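Local coordinates for Tlr1789 protein (Thermosynechococcus elongatus, PDB 2X8X), which is an Omp85-family outer-membrane protein that probably helps insert or transport polypeptides, its N-terminal part being a row of three POTRA domains, at residues Gln88-Ala100 and Leu112-Arg124. Numbering follows the deposited sequence.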
loop_
_atom_site.group_PDB
_atom_site.type_symbol
_atom_site.label_atom_id
_atom_site.label_comp_id
_atom_site.label_asym_id
_atom_site.label_seq_id
_atom_site.Cartn_x
_atom_site.Cartn_y
_atom_site.Cartn_z
ATOM N N GLN A 88 -14.161 -3.882 -1.741
ATOM C CA GLN A 88 -15.507 -3.981 -2.353
ATOM C C GLN A 88 -15.322 -4.059 -3.854
ATOM O O GLN A 88 -15.585 -5.084 -4.444
ATOM C CB GLN A 88 -16.406 -2.763 -2.079
ATOM C CG GLN A 88 -17.008 -2.635 -0.641
ATOM C CD GLN A 88 -16.190 -1.629 0.291
ATOM O OE1 GLN A 88 -15.302 -0.838 -0.185
ATOM N NE2 GLN A 88 -16.492 -1.669 1.609
ATOM N N VAL A 89 -14.886 -2.965 -4.469
ATOM C CA VAL A 89 -14.664 -2.977 -5.921
ATOM C C VAL A 89 -13.419 -3.732 -6.347
ATOM O O VAL A 89 -13.347 -4.163 -7.488
ATOM C CB VAL A 89 -14.611 -1.576 -6.588
ATOM C CG1 VAL A 89 -15.993 -0.910 -6.517
ATOM C CG2 VAL A 89 -13.534 -0.767 -6.028
ATOM N N LEU A 90 -12.448 -3.856 -5.439
ATOM C CA LEU A 90 -11.354 -4.835 -5.565
ATOM C C LEU A 90 -11.793 -6.172 -5.031
ATOM O O LEU A 90 -12.148 -6.327 -3.849
ATOM C CB LEU A 90 -10.094 -4.342 -4.826
ATOM C CG LEU A 90 -8.827 -5.262 -4.776
ATOM C CD1 LEU A 90 -8.060 -5.369 -6.112
ATOM C CD2 LEU A 90 -7.859 -4.746 -3.637
ATOM N N THR A 91 -11.856 -7.163 -5.890
ATOM C CA THR A 91 -12.335 -8.468 -5.424
ATOM C C THR A 91 -11.147 -9.291 -4.951
ATOM O O THR A 91 -10.009 -9.119 -5.433
ATOM C CB THR A 91 -13.075 -9.217 -6.541
ATOM O OG1 THR A 91 -12.138 -9.547 -7.562
ATOM C CG2 THR A 91 -14.220 -8.331 -7.153
ATOM N N GLN A 92 -11.399 -10.192 -3.985
ATOM C CA GLN A 92 -10.407 -11.169 -3.580
ATOM C C GLN A 92 -9.834 -11.924 -4.800
ATOM O O GLN A 92 -8.643 -12.205 -4.836
ATOM C CB GLN A 92 -10.968 -12.138 -2.516
ATOM C CG GLN A 92 -9.906 -13.142 -2.028
ATOM C CD GLN A 92 -8.687 -12.458 -1.357
ATOM O OE1 GLN A 92 -8.845 -11.644 -0.394
ATOM N NE2 GLN A 92 -7.468 -12.838 -1.805
ATOM N N GLU A 93 -10.644 -12.218 -5.807
ATOM C CA GLU A 93 -10.110 -12.895 -7.012
ATOM C C GLU A 93 -9.077 -12.062 -7.799
ATOM O O GLU A 93 -8.141 -12.603 -8.405
ATOM C CB GLU A 93 -11.225 -13.302 -7.977
ATOM C CG GLU A 93 -12.101 -14.480 -7.514
ATOM C CD GLU A 93 -13.043 -14.084 -6.362
ATOM O OE1 GLU A 93 -13.679 -12.984 -6.423
ATOM O OE2 GLU A 93 -13.136 -14.870 -5.384
ATOM N N LYS A 94 -9.304 -10.751 -7.868
ATOM C CA LYS A 94 -8.341 -9.849 -8.523
ATOM C C LYS A 94 -7.021 -9.791 -7.738
ATOM O O LYS A 94 -5.940 -9.772 -8.306
ATOM C CB LYS A 94 -8.972 -8.438 -8.639
ATOM C CG LYS A 94 -8.102 -7.403 -9.284
ATOM C CD LYS A 94 -7.635 -7.857 -10.644
ATOM C CE LYS A 94 -6.815 -6.751 -11.266
ATOM N NZ LYS A 94 -6.977 -6.831 -12.711
ATOM N N VAL A 95 -7.128 -9.731 -6.411
ATOM C CA VAL A 95 -5.954 -9.841 -5.524
ATOM C C VAL A 95 -5.185 -11.134 -5.774
ATOM O O VAL A 95 -3.945 -11.091 -5.925
ATOM C CB VAL A 95 -6.324 -9.666 -4.014
ATOM C CG1 VAL A 95 -5.186 -10.107 -3.174
ATOM C CG2 VAL A 95 -6.657 -8.208 -3.697
ATOM N N ASN A 96 -5.899 -12.257 -5.942
ATOM C CA ASN A 96 -5.263 -13.580 -6.185
ATOM C C ASN A 96 -4.528 -13.570 -7.508
ATOM O O ASN A 96 -3.390 -14.060 -7.630
ATOM C CB ASN A 96 -6.270 -14.758 -6.211
ATOM C CG ASN A 96 -6.943 -15.028 -4.858
ATOM O OD1 ASN A 96 -8.045 -15.627 -4.797
ATOM N ND2 ASN A 96 -6.314 -14.609 -3.775
ATOM N N GLU A 97 -5.165 -12.990 -8.516
ATOM C CA GLU A 97 -4.504 -12.838 -9.819
ATOM C C GLU A 97 -3.241 -11.925 -9.781
ATOM O O GLU A 97 -2.189 -12.265 -10.329
ATOM C CB GLU A 97 -5.565 -12.370 -10.798
ATOM C CG GLU A 97 -5.112 -11.742 -12.089
ATOM C CD GLU A 97 -6.311 -11.099 -12.830
ATOM O OE1 GLU A 97 -7.496 -11.329 -12.401
ATOM O OE2 GLU A 97 -6.066 -10.377 -13.833
ATOM N N ILE A 98 -3.319 -10.752 -9.157
ATOM C CA ILE A 98 -2.106 -9.893 -8.995
ATOM C C ILE A 98 -0.900 -10.610 -8.360
ATOM O O ILE A 98 0.231 -10.537 -8.865
ATOM C CB ILE A 98 -2.460 -8.562 -8.208
ATOM C CG1 ILE A 98 -3.345 -7.695 -9.080
ATOM C CG2 ILE A 98 -1.178 -7.799 -7.678
ATOM C CD1 ILE A 98 -4.112 -6.641 -8.239
ATOM N N PHE A 99 -1.165 -11.396 -7.331
ATOM C CA PHE A 99 -0.127 -11.996 -6.563
ATOM C C PHE A 99 0.200 -13.443 -6.987
ATOM O O PHE A 99 1.230 -13.928 -6.553
ATOM C CB PHE A 99 -0.373 -11.866 -5.017
ATOM C CG PHE A 99 -0.302 -10.449 -4.505
ATOM C CD1 PHE A 99 -1.465 -9.689 -4.383
ATOM C CD2 PHE A 99 0.904 -9.844 -4.155
ATOM C CE1 PHE A 99 -1.421 -8.362 -3.928
ATOM C CE2 PHE A 99 0.927 -8.553 -3.682
ATOM C CZ PHE A 99 -0.240 -7.797 -3.566
ATOM N N ALA A 100 -0.606 -14.095 -7.847
ATOM C CA ALA A 100 -0.288 -15.482 -8.357
ATOM C C ALA A 100 1.191 -15.753 -8.695
ATOM O O ALA A 100 1.689 -16.840 -8.324
ATOM C CB ALA A 100 -1.234 -15.920 -9.570
ATOM N N LEU A 112 6.288 -7.808 -3.103
ATOM C CA LEU A 112 5.012 -7.476 -2.469
ATOM C C LEU A 112 4.628 -6.047 -2.664
ATOM O O LEU A 112 3.452 -5.752 -2.896
ATOM C CB LEU A 112 5.032 -7.770 -0.984
ATOM C CG LEU A 112 3.626 -7.734 -0.325
ATOM C CD1 LEU A 112 2.824 -8.967 -0.644
ATOM C CD2 LEU A 112 3.832 -7.758 1.206
ATOM N N GLN A 113 5.566 -5.117 -2.500
ATOM C CA GLN A 113 5.289 -3.706 -2.734
ATOM C C GLN A 113 4.947 -3.442 -4.220
ATOM O O GLN A 113 4.088 -2.628 -4.535
ATOM C CB GLN A 113 6.520 -2.869 -2.342
ATOM C CG GLN A 113 6.274 -1.359 -2.353
ATOM C CD GLN A 113 5.081 -0.984 -1.469
ATOM O OE1 GLN A 113 4.275 -0.162 -1.848
ATOM N NE2 GLN A 113 4.928 -1.662 -0.329
ATOM N N ALA A 114 5.585 -4.131 -5.139
ATOM C CA ALA A 114 5.162 -4.020 -6.551
ATOM C C ALA A 114 3.690 -4.500 -6.733
ATOM O O ALA A 114 2.902 -3.845 -7.455
ATOM C CB ALA A 114 6.134 -4.809 -7.461
ATOM N N GLY A 115 3.289 -5.603 -6.084
ATOM C CA GLY A 115 1.869 -5.944 -6.123
ATOM C C GLY A 115 0.934 -4.938 -5.478
ATOM O O GLY A 115 -0.183 -4.739 -5.926
ATOM N N ILE A 116 1.351 -4.349 -4.369
ATOM C CA ILE A 116 0.578 -3.308 -3.704
ATOM C C ILE A 116 0.427 -2.166 -4.684
ATOM O O ILE A 116 -0.691 -1.626 -4.870
ATOM C CB ILE A 116 1.264 -2.842 -2.386
ATOM C CG1 ILE A 116 1.137 -3.945 -1.337
ATOM C CG2 ILE A 116 0.650 -1.539 -1.908
ATOM C CD1 ILE A 116 1.880 -3.609 -0.067
ATOM N N GLU A 117 1.498 -1.871 -5.439
ATOM C CA GLU A 117 1.387 -0.822 -6.472
ATOM C C GLU A 117 0.411 -1.187 -7.608
ATOM O O GLU A 117 -0.263 -0.312 -8.143
ATOM C CB GLU A 117 2.725 -0.407 -7.084
ATOM C CG GLU A 117 3.642 0.343 -6.118
ATOM C CD GLU A 117 2.870 1.320 -5.121
ATOM O OE1 GLU A 117 2.034 2.190 -5.554
ATOM O OE2 GLU A 117 3.125 1.233 -3.875
ATOM N N LYS A 118 0.328 -2.465 -7.958
ATOM C CA LYS A 118 -0.697 -2.913 -8.917
ATOM C C LYS A 118 -2.096 -2.703 -8.388
ATOM O O LYS A 118 -3.042 -2.399 -9.143
ATOM C CB LYS A 118 -0.480 -4.399 -9.236
ATOM C CG LYS A 118 0.609 -4.519 -10.372
ATOM C CD LYS A 118 0.818 -6.002 -10.715
ATOM C CE LYS A 118 1.652 -6.670 -9.552
ATOM N NZ LYS A 118 3.154 -6.963 -9.649
ATOM N N ILE A 119 -2.277 -2.909 -7.095
ATOM C CA ILE A 119 -3.644 -2.670 -6.542
ATOM C C ILE A 119 -4.001 -1.152 -6.641
ATOM O O ILE A 119 -5.110 -0.774 -7.043
ATOM C CB ILE A 119 -3.723 -3.176 -5.098
ATOM C CG1 ILE A 119 -3.759 -4.696 -5.038
ATOM C CG2 ILE A 119 -4.938 -2.542 -4.388
ATOM C CD1 ILE A 119 -3.512 -5.184 -3.524
ATOM N N ASN A 120 -3.079 -0.295 -6.251
ATOM C CA ASN A 120 -3.331 1.182 -6.232
ATOM C C ASN A 120 -3.525 1.662 -7.642
ATOM O O ASN A 120 -4.313 2.575 -7.880
ATOM C CB ASN A 120 -2.162 1.927 -5.587
ATOM C CG ASN A 120 -2.009 1.595 -4.090
ATOM O OD1 ASN A 120 -2.968 1.125 -3.452
ATOM N ND2 ASN A 120 -0.818 1.852 -3.521
ATOM N N THR A 121 -2.842 1.015 -8.606
ATOM C CA THR A 121 -3.058 1.333 -10.014
ATOM C C THR A 121 -4.428 0.850 -10.477
ATOM O O THR A 121 -5.102 1.552 -11.212
ATOM C CB THR A 121 -1.939 0.742 -10.942
ATOM O OG1 THR A 121 -0.687 1.276 -10.524
ATOM C CG2 THR A 121 -2.171 1.111 -12.378
ATOM N N PHE A 122 -4.866 -0.326 -10.057
ATOM C CA PHE A 122 -6.232 -0.732 -10.353
ATOM C C PHE A 122 -7.254 0.332 -9.878
ATOM O O PHE A 122 -8.097 0.775 -10.672
ATOM C CB PHE A 122 -6.563 -2.101 -9.798
ATOM C CG PHE A 122 -8.054 -2.396 -9.756
ATOM C CD1 PHE A 122 -8.696 -2.959 -10.881
ATOM C CD2 PHE A 122 -8.809 -2.094 -8.608
ATOM C CE1 PHE A 122 -10.095 -3.242 -10.861
ATOM C CE2 PHE A 122 -10.204 -2.345 -8.554
ATOM C CZ PHE A 122 -10.859 -2.925 -9.687
ATOM N N TYR A 123 -7.152 0.800 -8.645
ATOM C CA TYR A 123 -8.080 1.879 -8.234
ATOM C C TYR A 123 -7.976 3.118 -9.123
ATOM O O TYR A 123 -8.986 3.644 -9.581
ATOM C CB TYR A 123 -7.795 2.304 -6.791
ATOM C CG TYR A 123 -8.181 1.202 -5.783
ATOM C CD1 TYR A 123 -9.478 0.693 -5.744
ATOM C CD2 TYR A 123 -7.262 0.711 -4.831
ATOM C CE1 TYR A 123 -9.857 -0.341 -4.799
ATOM C CE2 TYR A 123 -7.654 -0.324 -3.873
ATOM C CZ TYR A 123 -8.928 -0.824 -3.878
ATOM O OH TYR A 123 -9.361 -1.807 -2.988
ATOM N N ARG A 124 -6.768 3.604 -9.316
ATOM C CA ARG A 124 -6.572 4.892 -9.967
ATOM C C ARG A 124 -6.996 4.860 -11.402
ATOM O O ARG A 124 -7.567 5.807 -11.867
ATOM C CB ARG A 124 -5.103 5.290 -9.900
ATOM C CG ARG A 124 -4.816 6.782 -9.780
ATOM C CD ARG A 124 -3.305 6.980 -9.452
ATOM N NE ARG A 124 -2.496 6.081 -10.283
ATOM C CZ ARG A 124 -1.689 5.103 -9.837
ATOM N NH1 ARG A 124 -1.478 4.871 -8.512
ATOM N NH2 ARG A 124 -1.066 4.365 -10.759
#
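F99 enters helix 112-124 as a knob, its ring set among L112, G115, I116 and I119. The far end of the ring rests directly on the backbone, since G115 has no side chain, with F99 CZ 3.6 Å from G115 C. L112 CD1 touches F99 CE2, while I119 CD1 meets the edge of the ring near its plane, 3.8 Å from F99 CE1. I119 is shared among three partners: CD1 meets F99, CG1 meets I98 CD1, and CG2 reaches L90 CD2 at 3.7 Å. I98 lies along the same side of the helix, its CG2 against K118 CE (3.6 Å), with the aliphatic part of the lysine running past it in the opposite direction.

Toward the other end, the loop before helix 92-99 takes over. F122, with CG anti to the backbone N (chi1 164°), extends its ring to L90 and to the V89 carbonyl, where V89 O lies 3.5 Å from F122 CZ. Y123 crosses L90 at about a right angle, its OH 3.2 Å from L90 CB, and V89 CG2 abuts the tyrosine ring at its edge.

That hydroxyl is hydrogen-bonded to E151, whose carboxylate also accepts from the backbone N atoms of Q88, V89 and L90, so one acidic group ties the loop to the tyrosine. T91 N-caps helix 92-99, its OG1 accepting from K94 N (3.1 Å). Segments 92-99 and 112-124 are inclined at 138° between their N-to-C directions. On the sheet side, L147 of strand 144-150 touches both F99 and I119, and V82 and V133 meet F99 and I119 respectively, within the helix-on-sheet core of this middle POTRA domain. Contact between the helices is thus carried by apolar and aliphatic groups, while the polar tie through E151 fixes the loop at its margin.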